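PDB 3FNI: putative diflavin flavoprotein A 3 from Nostoc sp., which probably passes electrons from NADH to oxygen, reducing it to water, and is represented here by its flavodoxin-like domain. Local coordinates for residues N27-K31 with T32-V36; Q48-R51 with E52-R56; E101-D104 with P105-K109. All blocks are in the same frame, centred on the assembly; numbering follows the deposited sequence.

Overall arrangement
All three interactions are local and lie in the flavodoxin-like domain, a parallel sheet of strand order 2-1-3-4-5 with helices on both faces. They come one after another along the chain. Interaction 1 takes helix 18-31 round into strand 35-40, at one outer edge of the sheet; interaction 2 belongs to helix 47-55, which follows that strand; interaction 3 lies at the start of helix 103-112. Centres of interactions 1 and 2 are about 20 Å apart, those of 2 and 3 about 22 Å, and those of 1 and 3, on opposite sides of the chain's centre, about 25 Å. None touches another: they are separate local contacts at different places in one domain.

Interaction 1. Residues N27-K31 with T32-V36; sequences NGITK and TGVGV
The backbone of Asn27-Lys31 passes without a break into Thr32-Val36, and where helical geometry is lost the chain folds into a Schellman motif, with Gly33 N bonded back to Thr30 O at 2.9 Å and Gly33 at a positive phi of 76°. Having no side chain, Gly33 can make that turn easily. One residue earlier, Thr32 N makes an i to i+3 bond to Ile29 O at 3.0 Å. The side chain of Thr32 doubles the grip on Ile29 O. Its OG1 donates to that oxygen at 2.6 Å, lying in the carbonyl plane, whereas Thr32 N comes from well above the plane, so one residue holds the acceptor from two directions. The first torsion explains this reach: with chi1 at 71°, OG1 sits between the backbone N and the carbonyl carbon and is aimed back at the helix. The same hydroxyl oxygen weakly accepts Val34 N at 3.4 Å, tying the turn to the chain that leaves it. Replacing Thr32 by a valine would probably leave Ile29 O with the backbone donor alone and Val34 N without its weak mate. Further on, Ile29 CG2 makes the apolar contact, 4.1 Å from Val34 CB, the two side chains crossing at a slant; the same methyl also rests against Val34 O at 3.5 Å. Lys31 stretches away, extended beyond CG, to a salt bridge between its NZ and Glu137. This is the helix-to-strand turn of the beta-alpha-beta unit made by strand 6-11, helix 18-31 and strand 35-40. Helix 130-152 lies alongside, with Thr141 OG1 bonded to Gly28 O and Val147 and Thr148 against Val34, while Ile29 and Val34 both pack on Ile7 of strand 6-11.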
loop_
_atom_site.group_PDB
_atom_site.type_symbol
_atom_site.label_atom_id
_atom_site.label_comp_id
_atom_site.label_asym_id
_atom_site.label_seq_id
_atom_site.Cartn_x
_atom_site.Cartn_y
_atom_site.Cartn_z
ATOM N N ASN A 27 1.252 -9.324 7.506
ATOM C CA ASN A 27 1.363 -10.713 7.973
ATOM C C ASN A 27 1.141 -11.699 6.824
ATOM O O ASN A 27 1.767 -12.766 6.766
ATOM C CB ASN A 27 0.347 -10.991 9.087
ATOM C CG ASN A 27 0.694 -10.292 10.399
ATOM O OD1 ASN A 27 -0.142 -10.201 11.299
ATOM N ND2 ASN A 27 1.922 -9.804 10.513
ATOM N N GLY A 28 0.239 -11.334 5.919
ATOM C CA GLY A 28 -0.034 -12.165 4.769
ATOM C C GLY A 28 1.151 -12.121 3.823
ATOM O O GLY A 28 1.479 -13.121 3.179
ATOM N N ILE A 29 1.799 -10.960 3.740
ATOM C CA ILE A 29 2.968 -10.789 2.875
ATOM C C ILE A 29 4.120 -11.624 3.411
ATOM O O ILE A 29 4.802 -12.325 2.663
ATOM C CB ILE A 29 3.434 -9.310 2.817
ATOM C CG1 ILE A 29 2.390 -8.460 2.097
ATOM C CG2 ILE A 29 4.782 -9.208 2.091
ATOM C CD1 ILE A 29 2.686 -6.982 2.129
ATOM N N THR A 30 4.319 -11.525 4.719
ATOM C CA THR A 30 5.367 -12.240 5.431
ATOM C C THR A 30 5.342 -13.741 5.166
ATOM O O THR A 30 6.389 -14.369 5.053
ATOM C CB THR A 30 5.221 -12.016 6.947
ATOM O OG1 THR A 30 5.324 -10.617 7.226
ATOM C CG2 THR A 30 6.293 -12.770 7.715
ATOM N N LYS A 31 4.147 -14.312 5.078
ATOM C CA LYS A 31 4.008 -15.744 4.835
ATOM C C LYS A 31 4.730 -16.194 3.574
ATOM O O LYS A 31 5.231 -17.312 3.513
ATOM C CB LYS A 31 2.537 -16.135 4.699
ATOM C CG LYS A 31 1.727 -16.051 5.963
ATOM C CD LYS A 31 0.325 -16.614 5.740
ATOM C CE LYS A 31 -0.553 -16.375 6.962
ATOM N NZ LYS A 31 -1.946 -16.897 6.804
ATOM N N THR A 32 4.778 -15.321 2.575
ATOM C CA THR A 32 5.409 -15.644 1.303
ATOM C C THR A 32 6.910 -15.421 1.313
ATOM O O THR A 32 7.581 -15.642 0.305
ATOM C CB THR A 32 4.818 -14.799 0.174
ATOM O OG1 THR A 32 5.258 -13.441 0.317
ATOM C CG2 THR A 32 3.298 -14.844 0.229
ATOM N N GLY A 33 7.436 -14.980 2.449
ATOM C CA GLY A 33 8.860 -14.737 2.554
ATOM C C GLY A 33 9.317 -13.465 1.861
ATOM O O GLY A 33 10.517 -13.239 1.732
ATOM N N VAL A 34 8.375 -12.638 1.407
ATOM C CA VAL A 34 8.715 -11.383 0.740
ATOM C C VAL A 34 8.877 -10.281 1.792
ATOM O O VAL A 34 8.089 -10.192 2.736
ATOM C CB VAL A 34 7.619 -10.980 -0.283
ATOM C CG1 VAL A 34 7.871 -9.570 -0.814
ATOM C CG2 VAL A 34 7.606 -11.968 -1.429
ATOM N N GLY A 35 9.908 -9.456 1.630
ATOM C CA GLY A 35 10.164 -8.386 2.579
ATOM C C GLY A 35 9.170 -7.242 2.504
ATOM O O GLY A 35 8.334 -7.198 1.608
ATOM N N VAL A 36 9.263 -6.304 3.441
ATOM C CA VAL A 36 8.350 -5.171 3.457
ATOM C C VAL A 36 8.977 -3.923 4.086
ATOM O O VAL A 36 9.769 -4.025 5.022
ATOM C CB VAL A 36 7.054 -5.538 4.231
ATOM C CG1 VAL A 36 7.380 -5.822 5.678
ATOM C CG2 VAL A 36 6.043 -4.425 4.121
#

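Interaction 2. Residues Q48-R51 with E52-R56; sequences QELR and ELVGR
Gln48-Arg51 continues into Glu52-Gly55 as one helix, which Arg56 leaves, and the run is stitched by four successive backbone bonds: Glu52 N to Gln48 O, Leu53 N to Glu49 O, Val54 N to Leu50 O and Gly55 N to Arg51 O. The third is the straightest, with an N-H...O angle of 173°. Val54 also lays a branch against that same acceptor, its CG2 resting 3.3 Å from Leu50 O, while Leu50 CD1 reaches Val54 CG2 at 4.4 Å. These two are part of the inward face of helix 47-55, which packs on the parallel sheet of the flavodoxin-like fold: both touch Phe10 of strand 6-11, and both meet helix 70-83, Leu50 at Thr79 and Val54 at Ser83. On another side Glu52 brings its CG against the preceding turn. Because chi1 (-75°) sets that carbon beside the backbone N, it comes to lie 3.3 Å from Gln48 O. Leu53 CD1 lies over one face of the Arg56 guanidinium, 3.7 Å above the plane and offset toward the rim, while Arg56 NH2 makes a salt bridge to Asp37 of strand 35-40.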
loop_
_atom_site.group_PDB
_atom_site.type_symbol
_atom_site.label_atom_id
_atom_site.label_comp_id
_atom_site.label_asym_id
_atom_site.label_seq_id
_atom_site.Cartn_x
_atom_site.Cartn_y
_atom_site.Cartn_z
ATOM N N GLN A 48 13.575 12.450 -1.624
ATOM C CA GLN A 48 14.497 11.718 -2.480
ATOM C C GLN A 48 14.662 10.264 -2.071
ATOM O O GLN A 48 14.802 9.385 -2.924
ATOM C CB GLN A 48 15.863 12.401 -2.512
ATOM C CG GLN A 48 16.705 11.961 -3.691
ATOM C CD GLN A 48 15.938 12.048 -5.004
ATOM O OE1 GLN A 48 15.468 13.122 -5.395
ATOM N NE2 GLN A 48 15.800 10.911 -5.688
ATOM N N GLU A 49 14.648 10.011 -0.768
ATOM C CA GLU A 49 14.790 8.650 -0.283
ATOM C C GLU A 49 13.453 7.944 -0.465
ATOM O O GLU A 49 13.403 6.722 -0.601
ATOM C CB GLU A 49 15.225 8.640 1.188
ATOM C CG GLU A 49 14.105 8.838 2.193
ATOM C CD GLU A 49 14.581 8.726 3.636
ATOM O OE1 GLU A 49 13.717 8.708 4.540
ATOM O OE2 GLU A 49 15.811 8.664 3.869
ATOM N N LEU A 50 12.371 8.720 -0.480
ATOM C CA LEU A 50 11.031 8.167 -0.679
ATOM C C LEU A 50 10.892 7.685 -2.121
ATOM O O LEU A 50 10.222 6.687 -2.380
ATOM C CB LEU A 50 9.953 9.215 -0.383
ATOM C CG LEU A 50 8.501 8.798 -0.667
ATOM C CD1 LEU A 50 8.151 7.533 0.111
ATOM C CD2 LEU A 50 7.552 9.941 -0.289
ATOM N N ARG A 51 11.519 8.405 -3.053
ATOM C CA ARG A 51 11.481 8.030 -4.470
ATOM C C ARG A 51 12.295 6.756 -4.661
ATOM O O ARG A 51 11.939 5.890 -5.455
ATOM C CB ARG A 51 12.098 9.117 -5.357
ATOM C CG ARG A 51 11.349 10.429 -5.427
ATOM C CD ARG A 51 11.809 11.240 -6.643
ATOM N NE ARG A 51 11.055 12.482 -6.783
ATOM C CZ ARG A 51 11.126 13.497 -5.928
ATOM N NH1 ARG A 51 11.929 13.426 -4.873
ATOM N NH2 ARG A 51 10.379 14.575 -6.114
ATOM N N GLU A 52 13.403 6.670 -3.933
ATOM C CA GLU A 52 14.285 5.519 -4.003
ATOM C C GLU A 52 13.630 4.274 -3.453
ATOM O O GLU A 52 13.842 3.174 -3.962
ATOM C CB GLU A 52 15.548 5.757 -3.194
ATOM C CG GLU A 52 16.553 6.687 -3.804
ATOM C CD GLU A 52 17.878 6.559 -3.104
ATOM O OE1 GLU A 52 17.954 6.908 -1.902
ATOM O OE2 GLU A 52 18.839 6.086 -3.748
ATOM N N LEU A 53 12.861 4.445 -2.384
ATOM C CA LEU A 53 12.190 3.316 -1.763
ATOM C C LEU A 53 11.151 2.752 -2.708
ATOM O O LEU A 53 11.125 1.550 -2.966
ATOM C CB LEU A 53 11.535 3.737 -0.447
ATOM C CG LEU A 53 10.463 2.823 0.155
ATOM C CD1 LEU A 53 10.872 1.355 0.099
ATOM C CD2 LEU A 53 10.239 3.258 1.585
ATOM N N VAL A 54 10.294 3.625 -3.219
ATOM C CA VAL A 54 9.260 3.199 -4.149
ATOM C C VAL A 54 9.935 2.533 -5.337
ATOM O O VAL A 54 9.460 1.516 -5.846
ATOM C CB VAL A 54 8.425 4.400 -4.638
ATOM C CG1 VAL A 54 7.497 3.965 -5.761
ATOM C CG2 VAL A 54 7.614 4.971 -3.474
ATOM N N GLY A 55 11.053 3.114 -5.758
ATOM C CA GLY A 55 11.803 2.589 -6.882
ATOM C C GLY A 55 12.280 1.154 -6.728
ATOM O O GLY A 55 12.346 0.412 -7.712
ATOM N N ARG A 56 12.622 0.751 -5.509
ATOM C CA ARG A 56 13.091 -0.613 -5.306
ATOM C C ARG A 56 12.024 -1.572 -4.776
ATOM O O ARG A 56 12.341 -2.691 -4.373
ATOM C CB ARG A 56 14.322 -0.630 -4.399
ATOM C CG ARG A 56 14.068 -0.189 -2.985
ATOM C CD ARG A 56 15.308 -0.413 -2.131
ATOM N NE ARG A 56 15.132 0.079 -0.770
ATOM C CZ ARG A 56 14.341 -0.481 0.142
ATOM N NH1 ARG A 56 13.638 -1.567 -0.138
ATOM N NH2 ARG A 56 14.250 0.060 1.342
#

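Interaction 3. Residues E101-D104 with P105-K109; sequences EPID and PLLSK
Ile103 O is gripped by two backbone donors from the residues that follow it: Leu107 N at 3.0 Å, set nearly along the C=O axis, and Leu106 N, whose bond is bent and weak. Asp104 O repeats the helical pattern one step later, taking Ser108 N at 3.0 Å with an N-H...O angle of 161°. This is the early part of helix 103-112 in the beta-alpha-beta crossover from strand 89-93 to strand 116-117 of the flavodoxin-like domain. The loop after strand 89-93 probably corresponds to the one that lies beside FMN in flavodoxins. Pro105 suits its place at the start of the helix, since a proline nitrogen has no hydrogen to offer and the opening turn of a helix does not need one. Its ring is pressed against Pro102, with Pro102 CB 3.4 Å from Pro105 CD, tighter than ordinary van der Waals contact, and 3.5 Å from Pro105 CG. Inward, Ile103 and Leu107 lie side by side and point the same way, Ile103 CG1 meeting Leu107 CD2 at 4.2 Å; both rest on Ile92 of strand 89-93, joined there by Leu106. Asp104 lies at an angle to Leu107, its OD1 4.2 Å from Leu107 CD2. Chi1 of -67° turns its carboxylate back beside its own backbone N, and OD1 makes a salt bridge to Arg123 NH1, so the charge is paired; the nearby start of the helix would probably also steady a negative group. On the same side chain of Leu107, nearer the backbone, CB comes within 3.3 Å of Asp104 O.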
loop_
_atom_site.group_PDB
_atom_site.type_symbol
_atom_site.label_atom_id
_atom_site.label_comp_id
_atom_site.label_asym_id
_atom_site.label_seq_id
_atom_site.Cartn_x
_atom_site.Cartn_y
_atom_site.Cartn_z
ATOM N N GLU A 101 -10.005 9.810 2.319
ATOM C CA GLU A 101 -9.985 10.537 1.070
ATOM C C GLU A 101 -10.645 9.549 0.105
ATOM O O GLU A 101 -10.582 8.339 0.324
ATOM C CB GLU A 101 -8.531 10.795 0.668
ATOM C CG GLU A 101 -8.343 11.846 -0.396
ATOM C CD GLU A 101 -8.637 13.241 0.110
ATOM O OE1 GLU A 101 -7.975 13.670 1.081
ATOM O OE2 GLU A 101 -9.529 13.905 -0.461
ATOM N N PRO A 102 -11.299 10.043 -0.961
ATOM C CA PRO A 102 -11.945 9.125 -1.910
ATOM C C PRO A 102 -10.950 8.104 -2.440
ATOM O O PRO A 102 -9.969 8.465 -3.090
ATOM C CB PRO A 102 -12.443 10.054 -3.013
ATOM C CG PRO A 102 -12.687 11.336 -2.292
ATOM C CD PRO A 102 -11.505 11.445 -1.357
ATOM N N ILE A 103 -11.205 6.829 -2.170
ATOM C CA ILE A 103 -10.312 5.772 -2.623
ATOM C C ILE A 103 -10.331 5.573 -4.144
ATOM O O ILE A 103 -9.279 5.473 -4.772
ATOM C CB ILE A 103 -10.636 4.433 -1.905
ATOM C CG1 ILE A 103 -9.807 3.297 -2.512
ATOM C CG2 ILE A 103 -12.125 4.137 -1.990
ATOM C CD1 ILE A 103 -9.841 2.023 -1.703
ATOM N N ASP A 104 -11.517 5.540 -4.736
ATOM C CA ASP A 104 -11.639 5.337 -6.178
ATOM C C ASP A 104 -10.763 6.222 -7.041
ATOM O O ASP A 104 -10.099 5.731 -7.951
ATOM C CB ASP A 104 -13.097 5.470 -6.590
ATOM C CG ASP A 104 -13.941 4.349 -6.037
ATOM O OD1 ASP A 104 -13.687 3.179 -6.408
ATOM O OD2 ASP A 104 -14.840 4.631 -5.225
ATOM N N PRO A 105 -10.757 7.542 -6.782
ATOM C CA PRO A 105 -9.929 8.455 -7.569
ATOM C C PRO A 105 -8.464 8.022 -7.591
ATOM O O PRO A 105 -7.799 8.112 -8.619
ATOM C CB PRO A 105 -10.133 9.788 -6.862
ATOM C CG PRO A 105 -11.559 9.692 -6.424
ATOM C CD PRO A 105 -11.630 8.296 -5.864
ATOM N N LEU A 106 -7.973 7.541 -6.458
ATOM C CA LEU A 106 -6.592 7.106 -6.366
ATOM C C LEU A 106 -6.383 5.765 -7.076
ATOM O O LEU A 106 -5.346 5.530 -7.691
ATOM C CB LEU A 106 -6.179 6.991 -4.900
ATOM C CG LEU A 106 -4.685 6.748 -4.688
ATOM C CD1 LEU A 106 -3.901 7.916 -5.265
ATOM C CD2 LEU A 106 -4.391 6.581 -3.205
ATOM N N LEU A 107 -7.374 4.889 -6.968
ATOM C CA LEU A 107 -7.336 3.580 -7.604
ATOM C C LEU A 107 -7.147 3.770 -9.109
ATOM O O LEU A 107 -6.332 3.092 -9.733
ATOM C CB LEU A 107 -8.654 2.855 -7.325
ATOM C CG LEU A 107 -8.652 1.439 -6.744
ATOM C CD1 LEU A 107 -7.553 1.271 -5.736
ATOM C CD2 LEU A 107 -10.015 1.164 -6.111
ATOM N N SER A 108 -7.895 4.715 -9.676
ATOM C CA SER A 108 -7.839 5.011 -11.107
ATOM C C SER A 108 -6.530 5.671 -11.539
ATOM O O SER A 108 -6.089 5.503 -12.674
ATOM C CB SER A 108 -9.019 5.906 -11.507
ATOM O OG SER A 108 -10.263 5.268 -11.253
ATOM N N LYS A 109 -5.912 6.433 -10.647
ATOM C CA LYS A 109 -4.653 7.067 -10.993
ATOM C C LYS A 109 -3.568 6.016 -11.191
ATOM O O LYS A 109 -2.735 6.152 -12.075
ATOM C CB LYS A 109 -4.223 8.057 -9.915
ATOM C CG LYS A 109 -5.037 9.325 -9.908
ATOM C CD LYS A 109 -4.420 10.358 -8.997
ATOM C CE LYS A 109 -5.213 11.647 -9.039
ATOM N NZ LYS A 109 -4.493 12.752 -8.349
#